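Local coordinates for protein acyl-CoA dehydrogenase (Bacillus anthracis, PDB 3OWA) that binds FAD and, as a member of the acyl-CoA dehydrogenase family, probably catalyses flavin-dependent alpha,beta-dehydrogenation of acyl-CoA thioesters, at residues I121-Q134 with L250-I264. Numbering follows the deposited sequence.
Sequences IGSLPIVLFGNEEQ and LLGEIGKGHIIAFNI
I121 touches I264 through their CG2 methyls, 3.6 Å apart, where all three domains of the acyl-CoA dehydrogenase fold converge: helix 124-129 of the N-terminal domain meets the weakly bonded strand 250-251, paired with strand 206-213 of the middle domain, and the start of helix 257-293 of the C-terminal bundle. The junction illustrates how reciprocal knobs-into-holes packing can join domains. I264 is one knob, lodged among I121, L124, P125 and L128; Y151 also touches it, and I121 itself lies beside a bound FAD. I264 has CG1 anti to the carbonyl carbon (chi1 -63°), and a second torsion of -53° turns CD1 onto the proline ring, 3.9 Å from P125 CG. Farther round that ring, P125 CB rests on L251 CD2 at 3.7 Å. F129 is the answering knob, set among I259, I260, N263 and I264. I260 CG1 lies over one face of its phenyl ring in a CH-pi contact, 4.1 Å from the centroid, while N263 CB comes to the ring edge, 3.7 Å from F129 CZ. Beyond the helix, G130 CA packs on L251 CD1. N131, the N-cap of helix 132-144, forms a capping box with Q134: N131 OD1 accepts from Q134 N, and Q134 OE1 from N131 N. A water accepts from G252 N within hydrogen-bonding distance of F129 O and Q134 OE1. Q134 NE2, which also donates to E248 O, gives L250 O a 2.8 Å bond, with the acceptor in the amide plane but the donor above the carbonyl plane.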
loop_
_atom_site.group_PDB
_atom_site.type_symbol
_atom_site.label_atom_id
_atom_site.label_comp_id
_atom_site.label_asym_id
_atom_site.label_seq_id
_atom_site.Cartn_x
_atom_site.Cartn_y
_atom_site.Cartn_z
ATOM N N ILE A 121 -1.416 17.091 20.935
ATOM C CA ILE A 121 -0.793 18.292 20.397
ATOM C C ILE A 121 -1.557 19.568 20.833
ATOM O O ILE A 121 -0.956 20.619 20.958
ATOM C CB ILE A 121 -0.655 18.203 18.873
ATOM C CG1 ILE A 121 -2.028 17.955 18.203
ATOM C CG2 ILE A 121 0.336 17.107 18.522
ATOM C CD1 ILE A 121 -1.982 17.915 16.647
ATOM N N GLY A 122 -2.861 19.468 21.085
ATOM C CA GLY A 122 -3.656 20.624 21.463
ATOM C C GLY A 122 -3.476 21.056 22.923
ATOM O O GLY A 122 -3.317 22.238 23.194
ATOM N N SER A 123 -3.500 20.106 23.859
ATOM C CA SER A 123 -3.478 20.435 25.288
ATOM C C SER A 123 -2.070 20.443 25.864
ATOM O O SER A 123 -1.748 21.307 26.701
ATOM C CB SER A 123 -4.318 19.444 26.113
ATOM O OG SER A 123 -5.717 19.647 25.901
ATOM N N LEU A 124 -1.246 19.490 25.433
ATOM C CA LEU A 124 0.097 19.305 26.001
ATOM C C LEU A 124 1.024 20.521 25.878
ATOM O O LEU A 124 1.883 20.700 26.723
ATOM C CB LEU A 124 0.793 18.067 25.434
ATOM C CG LEU A 124 0.213 16.727 25.888
ATOM C CD1 LEU A 124 0.983 15.573 25.261
ATOM C CD2 LEU A 124 0.166 16.600 27.424
ATOM N N PRO A 125 0.873 21.356 24.846
ATOM C CA PRO A 125 1.740 22.558 24.896
ATOM C C PRO A 125 1.527 23.414 26.149
ATOM O O PRO A 125 2.467 24.020 26.637
ATOM C CB PRO A 125 1.351 23.331 23.645
ATOM C CG PRO A 125 0.909 22.211 22.684
ATOM C CD PRO A 125 0.226 21.192 23.529
ATOM N N ILE A 126 0.306 23.436 26.669
ATOM C CA ILE A 126 -0.011 24.187 27.895
ATOM C C ILE A 126 0.448 23.389 29.112
ATOM O O ILE A 126 1.039 23.946 30.039
ATOM C CB ILE A 126 -1.520 24.569 27.974
ATOM C CG1 ILE A 126 -1.886 25.486 26.785
ATOM C CG2 ILE A 126 -1.835 25.286 29.308
ATOM C CD1 ILE A 126 -3.398 25.811 26.658
ATOM N N VAL A 127 0.177 22.087 29.109
ATOM C CA VAL A 127 0.670 21.209 30.167
ATOM C C VAL A 127 2.197 21.317 30.347
ATOM O O VAL A 127 2.692 21.454 31.471
ATOM C CB VAL A 127 0.266 19.712 29.938
ATOM C CG1 VAL A 127 0.901 18.802 31.025
ATOM C CG2 VAL A 127 -1.271 19.543 29.925
ATOM N N LEU A 128 2.933 21.266 29.252
ATOM C CA LEU A 128 4.381 21.179 29.307
ATOM C C LEU A 128 5.076 22.523 29.324
ATOM O O LEU A 128 6.148 22.639 29.919
ATOM C CB LEU A 128 4.919 20.338 28.149
ATOM C CG LEU A 128 4.387 18.900 28.123
ATOM C CD1 LEU A 128 4.970 18.147 26.956
ATOM C CD2 LEU A 128 4.693 18.155 29.404
ATOM N N PHE A 129 4.496 23.530 28.667
ATOM C CA PHE A 129 5.182 24.809 28.521
ATOM C C PHE A 129 4.397 26.006 28.992
ATOM O O PHE A 129 4.866 27.126 28.881
ATOM C CB PHE A 129 5.641 24.992 27.075
ATOM C CG PHE A 129 6.560 23.899 26.609
ATOM C CD1 PHE A 129 7.887 23.856 27.060
ATOM C CD2 PHE A 129 6.100 22.890 25.773
ATOM C CE1 PHE A 129 8.743 22.848 26.660
ATOM C CE2 PHE A 129 6.952 21.885 25.364
ATOM C CZ PHE A 129 8.282 21.852 25.815
ATOM N N GLY A 130 3.201 25.788 29.530
ATOM C CA GLY A 130 2.415 26.920 30.055
ATOM C C GLY A 130 3.004 27.432 31.372
ATOM O O GLY A 130 3.582 26.651 32.136
ATOM N N ASN A 131 2.861 28.734 31.643
ATOM C CA ASN A 131 3.215 29.260 32.954
ATOM C C ASN A 131 2.052 28.979 33.891
ATOM O O ASN A 131 0.986 28.527 33.445
ATOM C CB ASN A 131 3.554 30.757 32.919
ATOM C CG ASN A 131 2.388 31.625 32.474
ATOM O OD1 ASN A 131 1.232 31.394 32.830
ATOM N ND2 ASN A 131 2.693 32.646 31.713
ATOM N N GLU A 132 2.255 29.263 35.180
ATOM C CA GLU A 132 1.310 28.889 36.212
ATOM C C GLU A 132 -0.068 29.439 35.920
ATOM O O GLU A 132 -1.070 28.745 36.100
ATOM C CB GLU A 132 1.788 29.399 37.581
ATOM C CG GLU A 132 0.925 28.950 38.768
ATOM C CD GLU A 132 0.940 27.421 38.992
ATOM O OE1 GLU A 132 1.776 26.705 38.388
ATOM O OE2 GLU A 132 0.107 26.945 39.792
ATOM N N GLU A 133 -0.113 30.691 35.483
ATOM C CA GLU A 133 -1.360 31.373 35.200
ATOM C C GLU A 133 -2.103 30.730 34.008
ATOM O O GLU A 133 -3.307 30.503 34.058
ATOM C CB GLU A 133 -1.068 32.855 34.934
ATOM C CG GLU A 133 -2.280 33.691 34.637
ATOM C CD GLU A 133 -1.936 35.017 33.976
ATOM O OE1 GLU A 133 -0.956 35.067 33.189
ATOM O OE2 GLU A 133 -2.664 36.007 34.236
ATOM N N GLN A 134 -1.365 30.433 32.947
ATOM C CA GLN A 134 -1.929 29.745 31.776
ATOM C C GLN A 134 -2.463 28.354 32.141
ATOM O O GLN A 134 -3.554 27.999 31.755
ATOM C CB GLN A 134 -0.884 29.675 30.666
ATOM C CG GLN A 134 -0.518 31.057 30.095
ATOM C CD GLN A 134 0.768 31.013 29.320
ATOM O OE1 GLN A 134 1.619 30.131 29.540
ATOM N NE2 GLN A 134 0.927 31.955 28.394
ATOM N N LEU A 250 1.124 34.630 25.027
ATOM C CA LEU A 250 2.374 34.096 24.490
ATOM C C LEU A 250 2.774 32.818 25.268
ATOM O O LEU A 250 2.776 32.809 26.509
ATOM C CB LEU A 250 3.489 35.128 24.559
ATOM C CG LEU A 250 4.865 34.595 24.127
ATOM C CD1 LEU A 250 4.994 34.618 22.618
ATOM C CD2 LEU A 250 5.965 35.427 24.771
ATOM N N LEU A 251 3.054 31.738 24.547
ATOM C CA LEU A 251 3.416 30.462 25.161
ATOM C C LEU A 251 4.928 30.246 25.044
ATOM O O LEU A 251 5.456 30.179 23.944
ATOM C CB LEU A 251 2.646 29.326 24.468
ATOM C CG LEU A 251 2.690 27.929 25.056
ATOM C CD1 LEU A 251 1.986 27.861 26.402
ATOM C CD2 LEU A 251 2.048 26.929 24.042
ATOM N N GLY A 252 5.632 30.156 26.174
ATOM C CA GLY A 252 7.085 29.995 26.144
ATOM C C GLY A 252 7.744 31.337 25.845
ATOM O O GLY A 252 7.190 32.404 26.145
ATOM N N GLU A 253 8.925 31.305 25.250
ATOM C CA GLU A 253 9.683 32.549 25.065
ATOM C C GLU A 253 9.618 32.989 23.620
ATOM O O GLU A 253 9.530 32.147 22.716
ATOM C CB GLU A 253 11.161 32.371 25.444
ATOM C CG GLU A 253 11.399 31.925 26.870
ATOM C CD GLU A 253 12.856 32.090 27.258
ATOM O OE1 GLU A 253 13.281 33.246 27.485
ATOM O OE2 GLU A 253 13.587 31.071 27.312
ATOM N N ILE A 254 9.685 34.307 23.421
ATOM C CA ILE A 254 9.755 34.895 22.092
ATOM C C ILE A 254 10.884 34.297 21.263
ATOM O O ILE A 254 12.028 34.240 21.711
ATOM C CB ILE A 254 9.872 36.455 22.134
ATOM C CG1 ILE A 254 8.587 37.099 22.688
ATOM C CG2 ILE A 254 10.162 37.018 20.750
ATOM C CD1 ILE A 254 8.795 38.608 23.064
ATOM N N GLY A 255 10.557 33.828 20.049
ATOM C CA GLY A 255 11.570 33.292 19.158
ATOM C C GLY A 255 11.992 31.859 19.475
ATOM O O GLY A 255 12.846 31.304 18.793
ATOM N N LYS A 256 11.402 31.253 20.507
ATOM C CA LYS A 256 11.755 29.888 20.877
ATOM C C LYS A 256 10.565 28.934 20.670
ATOM O O LYS A 256 10.425 27.934 21.383
ATOM C CB LYS A 256 12.282 29.841 22.319
ATOM C CG LYS A 256 13.524 30.739 22.516
ATOM C CD LYS A 256 14.289 30.423 23.772
ATOM C CE LYS A 256 15.487 31.378 23.938
ATOM N NZ LYS A 256 16.448 31.318 22.776
ATOM N N GLY A 257 9.731 29.251 19.679
ATOM C CA GLY A 257 8.601 28.396 19.322
ATOM C C GLY A 257 9.052 27.004 18.891
ATOM O O GLY A 257 8.311 26.027 19.112
ATOM N N HIS A 258 10.260 26.900 18.316
ATOM C CA HIS A 258 10.807 25.601 17.844
ATOM C C HIS A 258 10.992 24.576 18.949
ATOM O O HIS A 258 10.829 23.353 18.720
ATOM C CB HIS A 258 12.112 25.755 17.035
ATOM C CG HIS A 258 13.308 26.129 17.865
ATOM N ND1 HIS A 258 13.589 27.432 18.213
ATOM C CD2 HIS A 258 14.278 25.368 18.433
ATOM C CE1 HIS A 258 14.688 27.462 18.953
ATOM N NE2 HIS A 258 15.123 26.221 19.104
ATOM N N ILE A 259 11.315 25.059 20.141
ATOM C CA ILE A 259 11.482 24.181 21.288
ATOM C C ILE A 259 10.152 23.469 21.641
ATOM O O ILE A 259 10.122 22.247 21.924
ATOM C CB ILE A 259 12.024 24.973 22.485
ATOM C CG1 ILE A 259 13.485 25.364 22.228
ATOM C CG2 ILE A 259 11.858 24.194 23.804
ATOM C CD1 ILE A 259 14.018 26.410 23.201
ATOM N N ILE A 260 9.057 24.220 21.596
ATOM C CA ILE A 260 7.727 23.630 21.813
ATOM C C ILE A 260 7.364 22.647 20.683
ATOM O O ILE A 260 6.981 21.478 20.960
ATOM C CB ILE A 260 6.659 24.704 22.004
ATOM C CG1 ILE A 260 7.060 25.621 23.180
ATOM C CG2 ILE A 260 5.223 24.054 22.182
ATOM C CD1 ILE A 260 6.135 26.883 23.326
ATOM N N ALA A 261 7.571 23.080 19.428
ATOM C CA ALA A 261 7.162 22.306 18.279
ATOM C C ALA A 261 7.904 20.976 18.225
ATOM O O ALA A 261 7.306 19.939 17.879
ATOM C CB ALA A 261 7.366 23.091 16.966
ATOM N N PHE A 262 9.200 21.017 18.548
ATOM C CA PHE A 262 10.027 19.826 18.496
ATOM C C PHE A 262 9.638 18.847 19.612
ATOM O O PHE A 262 9.552 17.628 19.381
ATOM C CB PHE A 262 11.533 20.164 18.540
ATOM C CG PHE A 262 12.390 19.059 19.162
ATOM C CD1 PHE A 262 12.830 17.962 18.391
ATOM C CD2 PHE A 262 12.756 19.111 20.530
ATOM C CE1 PHE A 262 13.620 16.916 18.973
ATOM C CE2 PHE A 262 13.542 18.087 21.114
ATOM C CZ PHE A 262 13.961 16.986 20.330
ATOM N N ASN A 263 9.388 19.371 20.806
ATOM C CA ASN A 263 9.027 18.512 21.918
ATOM C C ASN A 263 7.656 17.885 21.743
ATOM O O ASN A 263 7.487 16.696 22.034
ATOM C CB ASN A 263 9.084 19.261 23.240
ATOM C CG ASN A 263 10.453 19.216 23.858
ATOM O OD1 ASN A 263 10.846 18.216 24.484
ATOM N ND2 ASN A 263 11.191 20.293 23.690
ATOM N N ILE A 264 6.697 18.671 21.260
ATOM C CA ILE A 264 5.349 18.176 21.009
ATOM C C ILE A 264 5.339 17.053 19.930
ATOM O O ILE A 264 4.607 16.042 20.035
ATOM C CB ILE A 264 4.420 19.349 20.623
ATOM C CG1 ILE A 264 4.299 20.346 21.803
ATOM C CG2 ILE A 264 3.033 18.864 20.131
ATOM C CD1 ILE A 264 3.865 19.716 23.187
HETATM O O HOH W 1 4.395 29.900 28.710
#